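Local coordinates for oligogalacturonate lyase (Yersinia enterocolitica subsp. enterocolitica, PDB 3PE7), which cleaves short oligogalacturonates by beta-elimination in the cytoplasm, probably with the help of its bound manganese ion, at residues Lys41-Thr44 with Lys49-Phe52; Gln74-Arg79 with Leu95-Asp100; Glu123-Gly128 with Glu147-Leu152; Gly209-Val214 with Val255-Gly260; Trp219-Asn222 with Asn227-Lys230. One frame throughout, in Å; residues are numbered along the deposited sequence.

Interaction 1: residues Lys41-Thr44 with Lys49-Phe52; sequences KCFT and KLLF
Phe43 and Leu50 face each other in a single backbone bridge, CA to CA 4.6 Å, flanked by two backbone hydrogen bonds. Cys42 O accepts from Leu51 N at 2.8 Å, nearly straight at its hydrogen (174°), and Lys49 O accepts from Thr44 N at 3.0 Å. Thr44 adds a side-chain bond: chi1 of 53° sets OG1 between its own backbone N and carbonyl carbon, from where it accepts from Lys49 N at 3.1 Å, a more bent contact. The same hydroxyl is also hydrogen-bonded to Asp46 in the intervening turn. The main apolar contact is a CH-pi one. Leu50 CD1 stands over the centre of the Phe43 ring, 3.7 Å from its centroid and only 10° off the normal, and this methyl also lies 3.7 Å from Cys42 SG. One leucine methyl thus touches both the thiol and the ring. Leu51 goes to the other side, its CB against Cys42 CB. Beside this pair, Lys41 forms a salt bridge with Asp92. Leu366 of strand 364-369 touches Cys42, Phe43 and Leu50, while strand 61-66 pairs with strand 49-54 along its other edge.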
# COMPACT_ATOMS: atom_id res chain seq x y z
N LYS A 41 4.38 -2.24 6.22
CA LYS A 41 4.94 -1.63 7.44
C LYS A 41 6.05 -0.62 7.13
O LYS A 41 7.04 -0.97 6.47
CB LYS A 41 5.46 -2.70 8.41
CG LYS A 41 6.11 -2.12 9.66
CD LYS A 41 6.59 -3.23 10.59
CE LYS A 41 7.47 -2.65 11.69
NZ LYS A 41 7.97 -3.74 12.61
N CYS A 42 5.87 0.63 7.60
CA CYS A 42 6.90 1.67 7.48
C CYS A 42 7.36 2.32 8.78
O CYS A 42 8.42 2.91 8.81
CB CYS A 42 6.48 2.78 6.49
SG CYS A 42 4.92 3.63 6.92
N PHE A 43 6.55 2.24 9.84
CA PHE A 43 6.96 2.71 11.15
C PHE A 43 7.54 1.55 11.95
O PHE A 43 7.02 0.46 11.89
CB PHE A 43 5.78 3.27 11.93
CG PHE A 43 5.31 4.59 11.45
CD1 PHE A 43 5.94 5.76 11.87
CD2 PHE A 43 4.20 4.67 10.61
CE1 PHE A 43 5.47 7.02 11.43
CE2 PHE A 43 3.75 5.90 10.14
CZ PHE A 43 4.37 7.07 10.56
N THR A 44 8.60 1.81 12.71
CA THR A 44 9.06 0.81 13.69
C THR A 44 7.98 0.66 14.78
O THR A 44 7.13 1.53 14.92
CB THR A 44 10.44 1.16 14.30
OG1 THR A 44 10.44 2.49 14.84
CG2 THR A 44 11.52 1.05 13.24
N LYS A 49 10.82 5.57 14.34
CA LYS A 49 11.53 5.63 13.06
C LYS A 49 10.60 5.35 11.89
O LYS A 49 9.61 4.61 12.05
CB LYS A 49 12.75 4.71 13.07
CG LYS A 49 13.87 5.21 14.02
CD LYS A 49 14.90 4.13 14.28
CE LYS A 49 15.89 4.58 15.35
NZ LYS A 49 15.20 4.87 16.65
N LEU A 50 10.89 5.94 10.73
CA LEU A 50 9.99 5.85 9.57
C LEU A 50 10.75 5.61 8.27
O LEU A 50 11.64 6.37 7.91
CB LEU A 50 9.16 7.14 9.46
CG LEU A 50 8.27 7.34 8.22
CD1 LEU A 50 7.19 6.26 8.16
CD2 LEU A 50 7.66 8.73 8.21
N LEU A 51 10.39 4.53 7.59
CA LEU A 51 10.88 4.18 6.25
C LEU A 51 10.17 5.05 5.20
O LEU A 51 8.94 5.18 5.23
CB LEU A 51 10.51 2.73 5.96
CG LEU A 51 10.95 2.17 4.59
CD1 LEU A 51 12.47 2.01 4.54
CD2 LEU A 51 10.26 0.84 4.31
N PHE A 52 10.95 5.59 4.27
CA PHE A 52 10.39 6.39 3.16
C PHE A 52 11.30 6.37 1.93
O PHE A 52 12.43 5.88 1.97
CB PHE A 52 10.04 7.82 3.60
CG PHE A 52 11.22 8.72 3.77
CD1 PHE A 52 11.54 9.64 2.78
CD2 PHE A 52 12.03 8.67 4.93
CE1 PHE A 52 12.63 10.50 2.92
CE2 PHE A 52 13.14 9.53 5.09
CZ PHE A 52 13.45 10.45 4.08

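Interaction 2: residues Gln74-Arg79 with Leu95-Asp100; sequences QLTEGR and LFYVKD
Leu75 CG lies anti to its carbonyl carbon (chi1 -58°) and Leu95 CG anti to its backbone N (chi1 158°), and these settings bring Leu75 CD1 to 3.9 Å from Leu95 CD2. In Thr76 the methyl CG2 is anti to the carbonyl carbon and points at Tyr97, whereas OG1 turns back to Asp81 and to the backbone N of Tyr62. The contact joins two consecutive antiparallel sheets of the seven-bladed beta-propeller, the loop after strand 71-74 meeting strand 94-99 of the next sheet. It is a buried, mainly apolar seam in which the two backbones stay well apart, the nearest CA atoms, those of Leu75 and Leu95, being 8.7 Å from each other. Thr76 CG2 lies 3.7 Å from Tyr97 CE1 and approaches the ring obliquely, while Leu95 CD2 reaches the same methyl at 4.1 Å, so that one threonine branch touches both strand residues. Leu51 packs on both Leu75 and Leu95 and extends the seam inward. Within the loop, Gln74 NE2 donates to Thr76 O at 3.0 Å with the acceptor in the amide plane, and also bonds Asp57, a calcium ligand. At the polar margin Tyr97 OH is hydrogen-bonded to Glu114, and a water donates to Tyr97 OH at 2.9 Å and lies 3.0 Å from Glu77 O.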
# COMPACT_ATOMS: atom_id res chain seq x y z
N GLN A 74 20.38 7.11 4.61
CA GLN A 74 20.18 6.45 3.33
C GLN A 74 20.44 4.97 3.46
O GLN A 74 21.53 4.56 3.89
CB GLN A 74 21.10 7.06 2.25
CG GLN A 74 20.81 6.52 0.85
CD GLN A 74 21.60 7.24 -0.21
OE1 GLN A 74 22.07 8.36 -0.01
NE2 GLN A 74 21.72 6.61 -1.38
N LEU A 75 19.44 4.17 3.08
CA LEU A 75 19.47 2.71 3.26
C LEU A 75 19.93 1.97 2.01
O LEU A 75 20.59 0.94 2.10
CB LEU A 75 18.10 2.17 3.66
CG LEU A 75 17.45 2.74 4.93
CD1 LEU A 75 16.09 2.07 5.12
CD2 LEU A 75 18.35 2.47 6.14
N THR A 76 19.50 2.45 0.85
CA THR A 76 19.82 1.79 -0.42
C THR A 76 20.40 2.84 -1.39
O THR A 76 20.22 4.05 -1.20
CB THR A 76 18.58 1.08 -1.03
OG1 THR A 76 17.59 2.06 -1.39
CG2 THR A 76 17.96 0.08 -0.06
N GLU A 77 21.10 2.36 -2.42
CA GLU A 77 21.68 3.25 -3.41
C GLU A 77 21.58 2.64 -4.80
O GLU A 77 21.41 1.43 -4.96
CB GLU A 77 23.14 3.57 -3.03
CG GLU A 77 24.07 2.37 -3.00
CD GLU A 77 25.49 2.70 -2.53
OE1 GLU A 77 25.73 3.80 -2.00
OE2 GLU A 77 26.38 1.83 -2.68
N GLY A 78 21.69 3.50 -5.81
CA GLY A 78 21.63 3.04 -7.19
C GLY A 78 20.31 3.34 -7.87
O GLY A 78 19.41 3.92 -7.26
N ARG A 79 20.17 2.91 -9.12
CA ARG A 79 19.07 3.39 -9.97
C ARG A 79 17.79 2.54 -10.12
O ARG A 79 16.83 2.97 -10.79
CB ARG A 79 19.61 3.75 -11.37
CG ARG A 79 20.63 4.89 -11.32
N LEU A 95 14.89 -4.32 6.17
CA LEU A 95 14.04 -3.81 5.10
C LEU A 95 14.00 -4.84 3.98
O LEU A 95 15.03 -5.37 3.59
CB LEU A 95 14.60 -2.49 4.56
CG LEU A 95 14.20 -2.05 3.15
CD1 LEU A 95 12.72 -1.61 3.10
CD2 LEU A 95 15.12 -0.90 2.73
N PHE A 96 12.80 -5.13 3.48
CA PHE A 96 12.63 -5.94 2.26
C PHE A 96 12.12 -5.04 1.13
O PHE A 96 11.21 -4.24 1.34
CB PHE A 96 11.64 -7.07 2.47
CG PHE A 96 12.14 -8.13 3.41
CD1 PHE A 96 11.93 -8.02 4.79
CD2 PHE A 96 12.81 -9.25 2.92
CE1 PHE A 96 12.39 -9.02 5.67
CE2 PHE A 96 13.27 -10.26 3.79
CZ PHE A 96 13.07 -10.13 5.17
N TYR A 97 12.72 -5.18 -0.05
CA TYR A 97 12.28 -4.39 -1.20
C TYR A 97 12.75 -5.06 -2.49
O TYR A 97 13.57 -5.98 -2.45
CB TYR A 97 12.85 -2.95 -1.12
CG TYR A 97 14.31 -2.86 -1.53
CD1 TYR A 97 15.33 -3.29 -0.66
CD2 TYR A 97 14.68 -2.35 -2.78
CE1 TYR A 97 16.68 -3.20 -1.04
CE2 TYR A 97 16.03 -2.26 -3.15
CZ TYR A 97 17.02 -2.69 -2.28
OH TYR A 97 18.35 -2.62 -2.64
N VAL A 98 12.22 -4.60 -3.62
CA VAL A 98 12.59 -5.15 -4.92
C VAL A 98 13.53 -4.18 -5.68
O VAL A 98 13.24 -2.98 -5.83
CB VAL A 98 11.37 -5.46 -5.79
CG1 VAL A 98 11.82 -6.02 -7.17
CG2 VAL A 98 10.45 -6.46 -5.09
N LYS A 99 14.64 -4.74 -6.15
CA LYS A 99 15.62 -3.99 -6.92
C LYS A 99 15.63 -4.52 -8.34
O LYS A 99 15.57 -5.74 -8.57
CB LYS A 99 17.01 -4.14 -6.30
CG LYS A 99 18.00 -3.03 -6.66
CD LYS A 99 19.44 -3.48 -6.47
CE LYS A 99 19.67 -4.20 -5.15
NZ LYS A 99 21.12 -4.34 -4.78
N ASP A 100 15.67 -3.59 -9.30
CA ASP A 100 15.73 -3.91 -10.73
C ASP A 100 14.59 -4.78 -11.22
O ASP A 100 14.76 -5.56 -12.16
CB ASP A 100 17.11 -4.48 -11.09
CG ASP A 100 18.21 -3.45 -10.98
OD1 ASP A 100 17.96 -2.28 -11.35
OD2 ASP A 100 19.31 -3.79 -10.51
O HOH W 1 19.56 -0.84 -4.60

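Interaction 3: residues Glu123-Gly128 with Glu147-Leu152; sequences EWVGYG and EDWVPL
The edge strand 124-132, first of its propeller blade, carries Val125 and Tyr127, and both lean on Trp149 from the loop that leads to helix 155-161. Trp149 CG is anti to the backbone N (chi1 176°), which lays the indole along the strand so that its two ends meet different residues. Over the five-membered ring stands Val125 CG1, 3.8 Å from the centroid and 15° off the normal, a CH-pi contact over the face; the second methyl, CG2, also comes to 3.7 Å from Trp149 CD1. Both valine methyls thus touch the pyrrole end. On the opposite face of the indole lies Pro151 N, from the same loop, so this flat group is held between the strand and its own following backbone. The strand is the first of four in an antiparallel sheet, one blade of the beta-propeller, and the loop departs after the second strand, 138-145, whose Ile144 touches both Trp149 and Tyr127. At the benzene end the meeting is rim to rim: Tyr127 CD2 is 3.8 Å from Trp149 CZ3, the ring centroids are 6.0 Å apart and the planes are inclined at 57°, with neither ring over the face of the other. Tyr127 also receives Leu152 CD1 obliquely, at 4.2 Å from CE2. Helix 155-161 continues the packing, since its Phe158 touches Tyr127 and Leu152, and Trp189 meets Tyr127 edge-to-face. The Tyr127 side chain is about 9 Å from that of Gln350, a manganese ligand.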
# COMPACT_ATOMS: atom_id res chain seq x y z
N GLU A 123 12.20 -16.22 -17.52
CA GLU A 123 11.03 -16.34 -18.40
C GLU A 123 9.79 -15.65 -17.85
O GLU A 123 8.71 -15.75 -18.43
CB GLU A 123 10.70 -17.82 -18.62
CG GLU A 123 11.65 -18.57 -19.56
CD GLU A 123 11.09 -19.93 -19.98
OE1 GLU A 123 11.78 -20.96 -19.74
OE2 GLU A 123 9.98 -19.98 -20.55
N TRP A 124 9.96 -14.97 -16.72
CA TRP A 124 8.86 -14.35 -15.98
C TRP A 124 9.23 -12.92 -15.58
O TRP A 124 10.41 -12.55 -15.55
CB TRP A 124 8.52 -15.18 -14.74
CG TRP A 124 8.07 -16.58 -15.08
CD1 TRP A 124 8.86 -17.66 -15.31
CD2 TRP A 124 6.72 -17.03 -15.24
NE1 TRP A 124 8.10 -18.76 -15.61
CE2 TRP A 124 6.77 -18.40 -15.58
CE3 TRP A 124 5.47 -16.41 -15.12
CZ2 TRP A 124 5.63 -19.17 -15.79
CZ3 TRP A 124 4.32 -17.16 -15.34
CH2 TRP A 124 4.41 -18.54 -15.68
N VAL A 125 8.20 -12.12 -15.30
CA VAL A 125 8.35 -10.74 -14.84
C VAL A 125 7.52 -10.57 -13.56
O VAL A 125 6.33 -10.90 -13.54
CB VAL A 125 7.87 -9.72 -15.91
CG1 VAL A 125 8.15 -8.29 -15.45
CG2 VAL A 125 8.53 -9.99 -17.26
N GLY A 126 8.15 -10.05 -12.51
CA GLY A 126 7.43 -9.73 -11.28
C GLY A 126 6.39 -8.65 -11.55
O GLY A 126 6.66 -7.67 -12.25
N TYR A 127 5.19 -8.85 -11.01
CA TYR A 127 4.11 -7.88 -11.12
C TYR A 127 3.59 -7.48 -9.74
O TYR A 127 3.25 -8.33 -8.93
CB TYR A 127 2.95 -8.39 -11.98
CG TYR A 127 1.76 -7.46 -11.94
CD1 TYR A 127 0.65 -7.74 -11.12
CD2 TYR A 127 1.76 -6.26 -12.66
CE1 TYR A 127 -0.44 -6.86 -11.05
CE2 TYR A 127 0.68 -5.38 -12.59
CZ TYR A 127 -0.42 -5.69 -11.79
OH TYR A 127 -1.47 -4.83 -11.71
N GLY A 128 3.53 -6.18 -9.49
CA GLY A 128 3.01 -5.65 -8.22
C GLY A 128 3.93 -5.88 -7.03
O GLY A 128 5.16 -6.02 -7.16
N GLU A 147 6.56 -13.45 -22.19
CA GLU A 147 5.85 -13.40 -23.48
C GLU A 147 4.56 -12.61 -23.41
O GLU A 147 4.14 -11.99 -24.41
CB GLU A 147 5.49 -14.82 -23.93
CG GLU A 147 6.19 -15.33 -25.15
CD GLU A 147 5.36 -16.43 -25.80
OE1 GLU A 147 5.16 -16.40 -27.05
OE2 GLU A 147 4.88 -17.32 -25.05
N ASP A 148 3.92 -12.66 -22.24
CA ASP A 148 2.62 -12.03 -22.03
C ASP A 148 2.74 -10.65 -21.37
O ASP A 148 1.75 -9.92 -21.30
CB ASP A 148 1.75 -12.91 -21.13
CG ASP A 148 1.32 -14.18 -21.82
OD1 ASP A 148 1.46 -14.28 -23.06
OD2 ASP A 148 0.81 -15.09 -21.11
N TRP A 149 3.93 -10.31 -20.89
CA TRP A 149 4.12 -9.05 -20.18
C TRP A 149 4.39 -7.90 -21.13
O TRP A 149 5.12 -8.06 -22.12
CB TRP A 149 5.26 -9.15 -19.17
CG TRP A 149 5.55 -7.83 -18.49
CD1 TRP A 149 6.68 -7.06 -18.63
CD2 TRP A 149 4.68 -7.11 -17.62
NE1 TRP A 149 6.56 -5.92 -17.86
CE2 TRP A 149 5.35 -5.93 -17.23
CE3 TRP A 149 3.38 -7.35 -17.12
CZ2 TRP A 149 4.77 -4.98 -16.38
CZ3 TRP A 149 2.81 -6.40 -16.26
CH2 TRP A 149 3.51 -5.23 -15.90
N VAL A 150 3.79 -6.75 -20.83
CA VAL A 150 4.15 -5.48 -21.46
C VAL A 150 4.27 -4.43 -20.33
O VAL A 150 3.55 -4.52 -19.33
CB VAL A 150 3.11 -5.03 -22.51
CG1 VAL A 150 2.93 -6.09 -23.61
CG2 VAL A 150 1.77 -4.70 -21.87
N PRO A 151 5.16 -3.43 -20.50
CA PRO A 151 5.25 -2.34 -19.52
C PRO A 151 3.94 -1.55 -19.45
O PRO A 151 3.44 -1.08 -20.47
CB PRO A 151 6.39 -1.45 -20.07
CG PRO A 151 7.15 -2.30 -21.00
CD PRO A 151 6.20 -3.32 -21.55
N LEU A 152 3.38 -1.41 -18.25
CA LEU A 152 2.06 -0.79 -18.11
C LEU A 152 2.23 0.67 -17.70
O LEU A 152 1.93 1.06 -16.56
CB LEU A 152 1.21 -1.56 -17.11
CG LEU A 152 0.90 -3.01 -17.54
CD1 LEU A 152 0.16 -3.77 -16.43
CD2 LEU A 152 0.11 -3.05 -18.86

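Interaction 4: residues Gly209-Val214 with Val255-Gly260; sequences GPHDLV and VSYLKG
His211 and Tyr257 make the whole of this contact, a small surface bridge between two consecutive sheets of the beta-propeller: His211 sits in the loop between strands 202-207 and 218-222, and Tyr257 on strand 252-258 of the following blade. The aromatic component is oblique. The ring centroids lie 5.6 Å apart with planes inclined at 46°, which fits neither a stack nor an edge-to-face pair. In both residues CG stands between the backbone N and the carbonyl carbon (chi1 63° in His211 and 59° in Tyr257); with these torsions the side chains cross at about a right angle, and the phenol oxygen comes over the imidazole. The polar component centres on that oxygen. Tyr257 OH lies above one face of the imidazole, displaced toward the rim, and its distance to His211 ND1 is 3.1 Å. ND1 is hydrogen-bonded to Ser239, on strand 238-245 beside the tyrosine strand, which ties the histidine to the same blade. Arg264 makes a cation-pi contact with Tyr257, and Pro210 O accepts from Leu213 N at 3.0 Å and from Val214 N at 3.2 Å, giving the loop a tight turn just around the histidine. The other face of the imidazole is covered from within that turn, where Asp212 OD1 sits 3.8 Å above the plane of the His211 ring, over its centre.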
# COMPACT_ATOMS: atom_id res chain seq x y z
N GLY A 209 -8.12 -5.65 -13.52
CA GLY A 209 -8.78 -5.23 -14.74
C GLY A 209 -9.89 -4.24 -14.44
O GLY A 209 -10.14 -3.92 -13.28
N PRO A 210 -10.56 -3.74 -15.50
CA PRO A 210 -11.62 -2.75 -15.37
C PRO A 210 -12.66 -3.18 -14.35
O PRO A 210 -13.16 -4.31 -14.41
CB PRO A 210 -12.23 -2.72 -16.78
CG PRO A 210 -11.10 -3.11 -17.68
CD PRO A 210 -10.36 -4.16 -16.90
N HIS A 211 -12.99 -2.27 -13.43
CA HIS A 211 -13.86 -2.55 -12.29
C HIS A 211 -15.21 -3.12 -12.68
O HIS A 211 -15.78 -3.96 -11.96
CB HIS A 211 -14.06 -1.28 -11.43
CG HIS A 211 -14.75 -0.17 -12.16
ND1 HIS A 211 -16.10 0.05 -12.06
CD2 HIS A 211 -14.27 0.78 -13.00
CE1 HIS A 211 -16.43 1.09 -12.81
NE2 HIS A 211 -15.34 1.55 -13.39
N ASP A 212 -15.73 -2.65 -13.81
CA ASP A 212 -17.07 -3.01 -14.25
C ASP A 212 -17.08 -4.21 -15.20
O ASP A 212 -18.15 -4.66 -15.64
CB ASP A 212 -17.79 -1.80 -14.87
CG ASP A 212 -17.01 -1.16 -16.03
OD1 ASP A 212 -15.76 -1.20 -16.04
OD2 ASP A 212 -17.68 -0.60 -16.94
N LEU A 213 -15.90 -4.75 -15.50
CA LEU A 213 -15.80 -5.88 -16.43
C LEU A 213 -15.41 -7.19 -15.77
O LEU A 213 -15.83 -8.25 -16.22
CB LEU A 213 -14.84 -5.56 -17.58
CG LEU A 213 -15.26 -4.41 -18.50
CD1 LEU A 213 -14.23 -4.27 -19.61
CD2 LEU A 213 -16.66 -4.61 -19.09
N VAL A 214 -14.61 -7.13 -14.71
CA VAL A 214 -14.14 -8.35 -14.06
C VAL A 214 -15.32 -9.18 -13.54
O VAL A 214 -16.29 -8.62 -13.02
CB VAL A 214 -13.08 -8.08 -12.95
CG1 VAL A 214 -11.82 -7.48 -13.56
CG2 VAL A 214 -13.63 -7.16 -11.84
N VAL A 255 -14.39 -1.47 -0.69
CA VAL A 255 -15.31 -0.40 -1.06
C VAL A 255 -16.23 -0.92 -2.17
O VAL A 255 -15.77 -1.58 -3.11
CB VAL A 255 -14.56 0.85 -1.51
CG1 VAL A 255 -15.51 1.90 -2.09
CG2 VAL A 255 -13.82 1.44 -0.33
N SER A 256 -17.52 -0.62 -2.04
CA SER A 256 -18.52 -1.07 -3.00
C SER A 256 -19.30 0.12 -3.57
O SER A 256 -19.64 1.06 -2.85
CB SER A 256 -19.49 -2.03 -2.32
OG SER A 256 -20.56 -2.39 -3.19
N TYR A 257 -19.61 0.06 -4.85
CA TYR A 257 -20.53 1.04 -5.42
C TYR A 257 -21.29 0.44 -6.60
O TYR A 257 -20.90 -0.60 -7.12
CB TYR A 257 -19.80 2.33 -5.81
CG TYR A 257 -18.67 2.17 -6.81
CD1 TYR A 257 -18.90 2.36 -8.18
CD2 TYR A 257 -17.37 1.87 -6.39
CE1 TYR A 257 -17.85 2.22 -9.11
CE2 TYR A 257 -16.32 1.74 -7.31
CZ TYR A 257 -16.57 1.92 -8.66
OH TYR A 257 -15.52 1.80 -9.56
N LEU A 258 -22.37 1.10 -7.00
CA LEU A 258 -23.27 0.59 -8.03
C LEU A 258 -23.33 1.57 -9.19
O LEU A 258 -23.33 2.78 -8.98
CB LEU A 258 -24.68 0.41 -7.47
CG LEU A 258 -24.91 -0.61 -6.36
CD1 LEU A 258 -26.34 -0.46 -5.81
CD2 LEU A 258 -24.65 -2.02 -6.89
N LYS A 259 -23.38 1.04 -10.40
CA LYS A 259 -23.61 1.89 -11.56
C LYS A 259 -24.94 2.63 -11.35
O LYS A 259 -25.90 2.06 -10.85
CB LYS A 259 -23.63 1.04 -12.84
CG LYS A 259 -23.69 1.86 -14.14
CD LYS A 259 -22.99 1.12 -15.28
CE LYS A 259 -23.20 1.84 -16.62
NZ LYS A 259 -24.57 1.56 -17.19
N GLY A 260 -24.96 3.91 -11.71
CA GLY A 260 -26.17 4.72 -11.59
C GLY A 260 -26.24 5.59 -10.35
O GLY A 260 -27.16 6.38 -10.19

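Interaction 5: residues Trp219-Asn222 with Asn227-Lys230; sequences WLIN and NMRK
Leu220 and Arg229 exchange both backbone bonds of an antiparallel hydrogen-bonded pair: Leu220 N donates to Arg229 O at 2.8 Å, almost straight at 177°, and Arg229 N donates to Leu220 O at 2.9 Å. The two terminal nitrogens of Arg229 find acceptors close by. NH2 gives to Asn227 O at 2.9 Å and, less directly, to Asn222 OD1 at 3.2 Å, reaching that oxygen from above its carbonyl plane with a bent angle of 137°. A water in the guanidinium plane accepts from Arg229 NH1; its contact with Asn222 OD1 is suspiciously short and remains doubtful. Asn222 ND2 is used by Thr226 in the turn. With chi2 at -86° the arginine bends back across its neighbour, laying one guanidinium face on Leu220 CB, 3.7 Å from the plane, and presenting the other to Asn227 OD1. On the opposite side of the sheet Trp219 and Lys230 run alongside each other. Lys230 CB sits over the six-membered ring, 3.9 Å from its centroid, and Trp219 NE1 donates to Ala216 O. Met228 SD approaches that ring obliquely in a Met-aromatic contact, and Met228 CB packs on Ile221 CD1. The polar cluster lies near the second calcium site, the Arg229 side chain being about 7 Å from that of Glu272. This is a beta hairpin, the pair of strands 218-222 and 229-230 forming the outer edge of a propeller blade.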
# COMPACT_ATOMS: atom_id res chain seq x y z
N TRP A 219 -10.92 -12.57 -4.31
CA TRP A 219 -10.82 -14.02 -4.17
C TRP A 219 -10.00 -14.40 -2.95
O TRP A 219 -9.16 -13.62 -2.47
CB TRP A 219 -10.18 -14.62 -5.42
CG TRP A 219 -11.04 -14.40 -6.63
CD1 TRP A 219 -11.18 -13.23 -7.33
CD2 TRP A 219 -11.94 -15.34 -7.24
NE1 TRP A 219 -12.07 -13.40 -8.35
CE2 TRP A 219 -12.56 -14.68 -8.32
CE3 TRP A 219 -12.26 -16.69 -6.99
CZ2 TRP A 219 -13.50 -15.31 -9.16
CZ3 TRP A 219 -13.20 -17.32 -7.84
CH2 TRP A 219 -13.80 -16.62 -8.90
N LEU A 220 -10.28 -15.58 -2.41
CA LEU A 220 -9.43 -16.18 -1.41
C LEU A 220 -8.97 -17.53 -1.94
O LEU A 220 -9.66 -18.17 -2.74
CB LEU A 220 -10.19 -16.40 -0.10
CG LEU A 220 -10.77 -15.20 0.65
CD1 LEU A 220 -11.50 -15.74 1.88
CD2 LEU A 220 -9.65 -14.27 1.10
N ILE A 221 -7.81 -17.96 -1.48
CA ILE A 221 -7.35 -19.33 -1.76
C ILE A 221 -6.55 -19.80 -0.56
O ILE A 221 -5.95 -18.99 0.17
CB ILE A 221 -6.50 -19.39 -3.08
CG1 ILE A 221 -6.34 -20.83 -3.58
CG2 ILE A 221 -5.15 -18.67 -2.92
CD1 ILE A 221 -5.84 -20.91 -5.03
N ASN A 222 -6.55 -21.11 -0.33
CA ASN A 222 -5.67 -21.67 0.69
C ASN A 222 -4.23 -21.62 0.23
O ASN A 222 -3.96 -21.65 -0.98
CB ASN A 222 -6.05 -23.12 1.03
CG ASN A 222 -7.41 -23.24 1.69
OD1 ASN A 222 -8.01 -22.26 2.16
ND2 ASN A 222 -7.90 -24.47 1.77
N ASN A 227 -9.21 -24.84 -2.53
CA ASN A 227 -10.36 -24.08 -2.03
C ASN A 227 -10.38 -22.63 -2.52
O ASN A 227 -10.60 -21.71 -1.73
CB ASN A 227 -10.41 -24.12 -0.50
CG ASN A 227 -11.83 -24.16 0.04
OD1 ASN A 227 -12.34 -23.16 0.53
ND2 ASN A 227 -12.47 -25.34 -0.04
N MET A 228 -10.13 -22.45 -3.81
CA MET A 228 -10.24 -21.12 -4.39
C MET A 228 -11.71 -20.70 -4.42
O MET A 228 -12.55 -21.41 -4.96
CB MET A 228 -9.60 -21.09 -5.78
CG MET A 228 -9.61 -19.71 -6.43
SD MET A 228 -8.85 -19.69 -8.07
CE MET A 228 -9.99 -20.74 -8.98
N ARG A 229 -12.01 -19.55 -3.83
CA ARG A 229 -13.39 -19.09 -3.74
C ARG A 229 -13.47 -17.57 -3.80
O ARG A 229 -12.58 -16.89 -3.33
CB ARG A 229 -14.08 -19.62 -2.47
CG ARG A 229 -13.63 -19.02 -1.13
CD ARG A 229 -12.42 -19.74 -0.58
NE ARG A 229 -12.16 -19.48 0.84
CZ ARG A 229 -10.99 -19.73 1.43
NH1 ARG A 229 -10.84 -19.47 2.73
NH2 ARG A 229 -9.98 -20.23 0.74
N LYS A 230 -14.55 -17.05 -4.36
CA LYS A 230 -14.76 -15.61 -4.33
C LYS A 230 -15.23 -15.13 -2.97
O LYS A 230 -15.97 -15.84 -2.26
CB LYS A 230 -15.69 -15.13 -5.46
CG LYS A 230 -17.03 -15.76 -5.54
CD LYS A 230 -17.82 -15.19 -6.75
CE LYS A 230 -17.14 -15.43 -8.07
NZ LYS A 230 -18.08 -15.14 -9.20
O HOH W 2 -8.18 -20.32 3.75

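From the N terminus, interaction 1 closes a short turn, the four residues between its segments leading into strand 49-54. Interaction 2 follows in series, closing a fifteen-residue loop and joining the first sheet to the next; the two touch directly, through Leu51 packing on Leu75 and Leu95. Interaction 3 comes later still, folding the loop before helix 155-161 back onto strand 124-132 of its own blade. Interaction 4 spans the longest stretch, forty residues, and ties loop 209-214, between strands 202-207 and 218-222, to strand 252-258 of the following blade. Interaction 5, the hairpin 219-222 with 227-230, is nested inside it, though their nearest atoms stay about 7 Å apart.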